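Local coordinates for 5-formyltetrahydrofolate cyclo-ligase family protein (PDB 2JCB), which catalyses the ATP-dependent cyclisation of 5-formyltetrahydrofolate to 5,10-methenyltetrahydrofolate, returning this folate to the one-carbon pool, at the adenosine-5'-diphosphate site. Coordinates in Å, arbitrary orientation; residue numbers count along the deposited sequence, not the author numbering.

The adenosine-5'-diphosphate site. Residues 10, 13, 17, 91, 143-149, 152-153, 156, 180-181. With ADP (adenosine-5'-diphosphate), chain B; MG (magnesium ion), chain C.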
ATOM      1  N   ARG A  10       7.016  -6.627 -19.806  1.00 36.19           N
ATOM      2  CA  ARG A  10       7.690  -5.513 -19.124  1.00 36.48           C
ATOM      3  C   ARG A  10       7.297  -4.125 -19.653  1.00 36.49           C
ATOM      4  O   ARG A  10       7.105  -3.196 -18.856  1.00 36.39           O
ATOM      5  CB  ARG A  10       9.207  -5.684 -19.203  1.00 37.42           C
ATOM      6  CG  ARG A  10       9.716  -7.052 -18.745  1.00 38.60           C
ATOM      7  CD  ARG A  10       9.398  -7.327 -17.289  1.00 39.44           C
ATOM      8  NE  ARG A  10       9.941  -6.273 -16.440  1.00 41.63           N
ATOM      9  CZ  ARG A  10       9.622  -6.076 -15.159  1.00 44.01           C
ATOM     10  NH1 ARG A  10       8.754  -6.869 -14.522  1.00 42.89           N
ATOM     11  NH2 ARG A  10      10.181  -5.061 -14.507  1.00 45.84           N
ATOM     12  N   LYS A  13       3.769  -3.248 -18.426  1.00 30.46           N
ATOM     13  CA  LYS A  13       3.840  -2.835 -17.026  1.00 31.19           C
ATOM     14  C   LYS A  13       4.300  -1.391 -16.859  1.00 30.10           C
ATOM     15  O   LYS A  13       3.725  -0.646 -16.064  1.00 30.29           O
ATOM     16  CB  LYS A  13       4.780  -3.766 -16.271  1.00 31.16           C
ATOM     17  CG  LYS A  13       4.085  -4.921 -15.546  1.00 33.32           C
ATOM     18  CD  LYS A  13       5.051  -5.612 -14.547  1.00 31.54           C
ATOM     19  CE  LYS A  13       4.515  -6.976 -14.133  1.00 30.52           C
ATOM     20  NZ  LYS A  13       5.144  -7.498 -12.907  1.00 31.45           N
ATOM     21  N   ARG A  17       2.001   1.559 -15.590  1.00 27.55           N
ATOM     22  CA  ARG A  17       2.536   2.276 -14.392  1.00 29.06           C
ATOM     23  C   ARG A  17       2.614   3.777 -14.723  1.00 29.81           C
ATOM     24  O   ARG A  17       2.070   4.598 -14.006  1.00 31.41           O
ATOM     25  CB  ARG A  17       3.912   1.737 -14.000  1.00 27.49           C
ATOM     26  CG  ARG A  17       4.305   1.984 -12.531  1.00 28.14           C
ATOM     27  CD  ARG A  17       5.721   1.395 -12.241  1.00 33.24           C
ATOM     28  NE  ARG A  17       5.672  -0.047 -11.947  1.00 36.27           N
ATOM     29  CZ  ARG A  17       6.421  -1.008 -12.474  1.00 36.25           C
ATOM     30  NH1 ARG A  17       7.397  -0.758 -13.368  1.00 32.18           N
ATOM     31  NH2 ARG A  17       6.222  -2.258 -12.066  1.00 38.11           N
ATOM     32  N   ARG A  91      16.314  -5.939  -1.309  1.00 35.20           N
ATOM     33  CA  ARG A  91      14.895  -5.760  -1.649  1.00 35.11           C
ATOM     34  C   ARG A  91      13.960  -6.323  -0.576  1.00 34.53           C
ATOM     35  O   ARG A  91      12.880  -6.843  -0.866  1.00 33.92           O
ATOM     36  CB  ARG A  91      14.585  -6.313  -3.048  1.00 36.19           C
ATOM     37  CG  ARG A  91      14.342  -5.211  -4.055  1.00 39.22           C
ATOM     38  CD  ARG A  91      15.621  -4.875  -4.773  1.00 44.85           C
ATOM     39  NE  ARG A  91      15.447  -3.839  -5.785  1.00 48.53           N
ATOM     40  CZ  ARG A  91      14.804  -4.004  -6.942  1.00 52.65           C
ATOM     41  NH1 ARG A  91      14.230  -5.163  -7.275  1.00 52.64           N
ATOM     42  NH2 ARG A  91      14.736  -2.993  -7.790  1.00 55.65           N
ATOM     43  N   ARG A 143      -1.912  -6.841  -9.078  1.00 29.04           N
ATOM     44  CA  ARG A 143      -1.308  -5.601  -8.603  1.00 28.22           C
ATOM     45  C   ARG A 143      -0.032  -5.255  -9.371  1.00 28.66           C
ATOM     46  O   ARG A 143       0.814  -6.117  -9.635  1.00 29.71           O
ATOM     47  CB  ARG A 143      -1.062  -5.659  -7.089  1.00 28.92           C
ATOM     48  CG  ARG A 143      -0.227  -4.529  -6.600  1.00 27.75           C
ATOM     49  CD  ARG A 143       0.008  -4.641  -5.087  1.00 29.14           C
ATOM     50  NE  ARG A 143       1.037  -3.696  -4.742  1.00 30.82           N
ATOM     51  CZ  ARG A 143       2.358  -3.890  -4.837  1.00 27.99           C
ATOM     52  NH1 ARG A 143       3.154  -2.868  -4.532  1.00 27.26           N
ATOM     53  NH2 ARG A 143       2.880  -5.029  -5.278  1.00 32.76           N
ATOM     54  N   ILE A 144       0.019  -4.023  -9.855  1.00 28.58           N
ATOM     55  CA  ILE A 144       1.274  -3.403 -10.301  1.00 28.89           C
ATOM     56  C   ILE A 144       1.667  -2.350  -9.254  1.00 28.79           C
ATOM     57  O   ILE A 144       0.843  -1.502  -8.883  1.00 28.71           O
ATOM     58  CB  ILE A 144       1.123  -2.691 -11.684  1.00 28.32           C
ATOM     59  CG1 ILE A 144       0.840  -3.683 -12.809  1.00 31.67           C
ATOM     60  CG2 ILE A 144       2.455  -1.964 -12.037  1.00 30.64           C
ATOM     61  CD1 ILE A 144       0.401  -3.026 -14.084  1.00 30.15           C
ATOM     62  N   GLY A 145       2.915  -2.422  -8.788  1.00 28.91           N
ATOM     63  CA  GLY A 145       3.438  -1.414  -7.866  1.00 30.18           C
ATOM     64  C   GLY A 145       4.340  -0.447  -8.639  1.00 30.37           C
ATOM     65  O   GLY A 145       4.122  -0.165  -9.825  1.00 31.07           O
ATOM     66  N   TYR A 146       5.390   0.014  -7.958  1.00 31.10           N
ATOM     67  CA  TYR A 146       6.282   1.076  -8.471  1.00 31.96           C
ATOM     68  C   TYR A 146       7.513   0.598  -9.176  1.00 30.90           C
ATOM     69  O   TYR A 146       8.249   1.396  -9.770  1.00 32.16           O
ATOM     70  CB  TYR A 146       6.670   2.031  -7.305  1.00 31.96           C
ATOM     71  CG  TYR A 146       5.499   2.848  -6.909  1.00 36.93           C
ATOM     72  CD1 TYR A 146       5.129   3.978  -7.639  1.00 39.93           C
ATOM     73  CD2 TYR A 146       4.702   2.440  -5.862  1.00 39.39           C
ATOM     74  CE1 TYR A 146       4.003   4.700  -7.283  1.00 40.14           C
ATOM     75  CE2 TYR A 146       3.572   3.141  -5.507  1.00 41.45           C
ATOM     76  CZ  TYR A 146       3.235   4.261  -6.219  1.00 38.26           C
ATOM     77  OH  TYR A 146       2.096   4.925  -5.814  1.00 42.96           O
ATOM     78  N   GLY A 147       7.726  -0.716  -9.177  1.00 29.66           N
ATOM     79  CA  GLY A 147       8.803  -1.304  -9.924  1.00 28.13           C
ATOM     80  C   GLY A 147       9.884  -2.002  -9.125  1.00 27.75           C
ATOM     81  O   GLY A 147      10.717  -2.705  -9.716  1.00 27.70           O
ATOM     82  N   GLY A 148       9.891  -1.799  -7.804  1.00 28.21           N
ATOM     83  CA  GLY A 148      10.909  -2.422  -6.936  1.00 29.13           C
ATOM     84  C   GLY A 148      10.682  -3.897  -6.604  1.00 27.23           C
ATOM     85  O   GLY A 148      11.617  -4.617  -6.274  1.00 27.98           O
ATOM     86  N   GLY A 149       9.411  -4.319  -6.656  1.00 28.21           N
ATOM     87  CA  GLY A 149       9.037  -5.678  -6.331  1.00 26.47           C
ATOM     88  C   GLY A 149       9.157  -5.964  -4.849  1.00 26.50           C
ATOM     89  O   GLY A 149       9.307  -7.103  -4.448  1.00 25.74           O
ATOM     90  N   ASP A 152       5.909  -7.890  -3.658  1.00 28.78           N
ATOM     91  CA  ASP A 152       5.905  -9.203  -4.252  1.00 27.94           C
ATOM     92  C   ASP A 152       6.780 -10.162  -3.420  1.00 29.60           C
ATOM     93  O   ASP A 152       6.383 -11.294  -3.194  1.00 31.00           O
ATOM     94  CB  ASP A 152       6.390  -9.135  -5.701  1.00 26.49           C
ATOM     95  CG  ASP A 152       5.301  -8.662  -6.657  1.00 25.90           C
ATOM     96  OD1 ASP A 152       4.088  -8.714  -6.305  1.00 30.22           O
ATOM     97  OD2 ASP A 152       5.628  -8.225  -7.773  1.00 29.02           O
ATOM     98  N   ARG A 153       7.944  -9.677  -2.937  1.00 28.64           N
ATOM     99  CA  ARG A 153       8.867 -10.501  -2.178  1.00 29.56           C
ATOM    100  C   ARG A 153       8.340 -10.711  -0.764  1.00 29.77           C
ATOM    101  O   ARG A 153       8.380 -11.810  -0.224  1.00 29.99           O
ATOM    102  CB  ARG A 153      10.249  -9.849  -2.149  1.00 28.80           C
ATOM    103  CG  ARG A 153      10.939  -9.840  -3.490  1.00 25.52           C
ATOM    104  CD  ARG A 153      12.281  -9.152  -3.336  1.00 27.32           C
ATOM    105  NE  ARG A 153      13.179  -9.269  -4.477  1.00 27.23           N
ATOM    106  CZ  ARG A 153      13.058  -8.538  -5.580  1.00 27.86           C
ATOM    107  NH1 ARG A 153      13.963  -8.655  -6.541  1.00 31.22           N
ATOM    108  NH2 ARG A 153      12.035  -7.682  -5.699  1.00 31.93           N
ATOM    109  N   VAL A 156       5.308 -13.165  -0.048  1.00 31.53           N
ATOM    110  CA  VAL A 156       5.640 -14.613  -0.034  1.00 32.34           C
ATOM    111  C   VAL A 156       5.533 -15.181   1.390  1.00 33.26           C
ATOM    112  O   VAL A 156       4.955 -16.245   1.577  1.00 34.22           O
ATOM    113  CB  VAL A 156       7.037 -14.886  -0.608  1.00 31.52           C
ATOM    114  CG1 VAL A 156       7.406 -16.403  -0.504  1.00 30.83           C
ATOM    115  CG2 VAL A 156       7.106 -14.444  -2.052  1.00 31.50           C
ATOM    116  N   PHE A 180       6.021 -14.413 -10.117  1.00 30.07           N
ATOM    117  CA  PHE A 180       6.269 -13.753  -8.810  1.00 29.65           C
ATOM    118  C   PHE A 180       5.293 -12.631  -8.338  1.00 29.37           C
ATOM    119  O   PHE A 180       5.437 -12.142  -7.240  1.00 28.73           O
ATOM    120  CB  PHE A 180       7.687 -13.171  -8.835  1.00 31.27           C
ATOM    121  CG  PHE A 180       7.920 -12.244 -10.001  1.00 32.76           C
ATOM    122  CD1 PHE A 180       7.379 -10.936  -9.985  1.00 35.75           C
ATOM    123  CD2 PHE A 180       8.619 -12.700 -11.144  1.00 33.17           C
ATOM    124  CE1 PHE A 180       7.540 -10.087 -11.059  1.00 35.65           C
ATOM    125  CE2 PHE A 180       8.798 -11.844 -12.227  1.00 35.31           C
ATOM    126  CZ  PHE A 180       8.270 -10.538 -12.180  1.00 34.15           C
ATOM    127  N   ASP A 181       4.355 -12.187  -9.166  1.00 27.75           N
ATOM    128  CA  ASP A 181       3.401 -11.146  -8.777  1.00 28.76           C
ATOM    129  C   ASP A 181       2.424 -11.706  -7.748  1.00 29.39           C
ATOM    130  O   ASP A 181       1.802 -12.736  -7.998  1.00 30.60           O
ATOM    131  CB  ASP A 181       2.670 -10.633 -10.015  1.00 28.20           C
ATOM    132  CG  ASP A 181       3.522  -9.676 -10.841  1.00 29.07           C
ATOM    133  OD1 ASP A 181       4.375  -8.986 -10.256  1.00 29.24           O
ATOM    134  OD2 ASP A 181       3.377  -9.615 -12.063  1.00 29.62           O
TER
HETATM  135  PB  ADP B1190       6.122  -4.212  -9.011  1.00 32.67           P
HETATM  136  O1B ADP B1190       6.695  -3.243  -7.981  1.00 30.98           O
HETATM  137  O2B ADP B1190       5.142  -3.538  -9.899  1.00 34.47           O
HETATM  138  O3B ADP B1190       5.673  -5.450  -8.264  1.00 33.73           O
HETATM  139  PA  ADP B1190       7.706  -6.017 -10.678  1.00 33.07           P
HETATM  140  O1A ADP B1190       6.584  -7.016 -10.567  1.00 34.58           O
HETATM  141  O2A ADP B1190       8.197  -5.755 -12.012  1.00 31.84           O
HETATM  142  O3A ADP B1190       7.362  -4.611  -9.944  1.00 33.56           O
HETATM  143  O5' ADP B1190       8.968  -6.622  -9.868  1.00 34.23           O
HETATM  144  C5' ADP B1190      10.204  -5.893 -10.024  1.00 32.99           C
HETATM  145  C4' ADP B1190      11.395  -6.818  -9.963  1.00 34.45           C
HETATM  146  O4' ADP B1190      11.302  -7.568  -8.763  1.00 35.40           O
HETATM  147  C3' ADP B1190      11.349  -7.793 -11.134  1.00 38.36           C
HETATM  148  O3' ADP B1190      12.570  -7.658 -11.832  1.00 40.31           O
HETATM  149  C2' ADP B1190      11.195  -9.157 -10.493  1.00 38.47           C
HETATM  150  O2' ADP B1190      12.098 -10.083 -11.026  1.00 42.77           O
HETATM  151  C1' ADP B1190      11.556  -8.945  -9.034  1.00 33.81           C
HETATM  152  N9  ADP B1190      10.824  -9.830  -8.091  1.00 33.84           N
HETATM  153  C8  ADP B1190       9.542  -9.688  -7.705  1.00 34.35           C
HETATM  154  N7  ADP B1190       9.211 -10.643  -6.804  1.00 34.96           N
HETATM  155  C5  ADP B1190      10.273 -11.423  -6.593  1.00 31.48           C
HETATM  156  C6  ADP B1190      10.583 -12.596  -5.733  1.00 33.48           C
HETATM  157  N6  ADP B1190       9.648 -13.140  -4.928  1.00 35.71           N
HETATM  158  N1  ADP B1190      11.831 -13.068  -5.747  1.00 33.15           N
HETATM  159  C2  ADP B1190      12.779 -12.549  -6.553  1.00 34.56           C
HETATM  160  N3  ADP B1190      12.571 -11.474  -7.339  1.00 34.89           N
HETATM  161  C4  ADP B1190      11.361 -10.858  -7.401  1.00 31.90           C
HETATM  162 MG    MG C1192       4.969  -7.200  -9.259  1.00 20.89          MG
HETATM  163  O   HOH W   1       3.940  -5.921 -10.836  1.00 24.50           O
HETATM  164  O   HOH W   2       3.084  -7.199  -8.292  1.00 22.40           O
HETATM  165  O   HOH W   3       5.766  -5.656  -5.596  1.00 19.83           O
HETATM  166  O   HOH W   4       6.785 -13.088  -5.187  1.00 25.80           O
HETATM  167  O   HOH W   5       7.992  -3.362 -13.613  1.00 42.72           O
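Phe180 covers more of the ADP than any other side chain, its CG in the crowded position between the backbone N and the carbonyl carbon (chi1 55°). The ribose C2' lies over one face of its ring, toward the rim, while CD1 touches adenine C8 and the edge of the ring points at the alpha-phosphate. Across the base lies Arg153, extended from CG to NE: its guanidinium spreads over the purine in a cation-pi contact, CZ 3.4 Å from C4, and its far face is backed by CB of Arg91. The adenine amine N6 reaches the backbone carbonyl oxygens of Asp152 and Phe180 through a shared water, a contact that may contribute to recognition of the base.

The diphosphate is gripped by cations and backbone amides. Arg10, bent at chi2 and chi3, brings NH1 end-on to the alpha-phosphate O2A at 2.8 Å, with the oxygen in the guanidinium plane. Lys13 reaches out with its chain extended beyond CG; NZ bridges O1A (2.8 Å) and the syn lone pair of Asp181 OD2. On the beta-phosphate, O2B accepts from Arg17 NH2 and from Gly145 N, each at 2.7 Å; Arg17 NE is tied back to Gly145 O, and CA of Gly147 sits over its guanidinium. O1B takes the amides of Gly147 and Gly149.

Magnesium is near octahedral, bound by O1A, O3B, Asp152 OD2 (1.9 Å), Asp181 OD1 (2.1 Å) and two waters. The metal and surrounding cations should offset the diphosphate charge, plausibly easing phosphoryl transfer from ATP.

The nucleotide thus lies between helix 6-26, which supplies Arg10, Lys13 and Arg17, and the glycine-rich loop running from strand 143-144 into helix 150-154, with Phe180 and Asp181 contributed by a later loop.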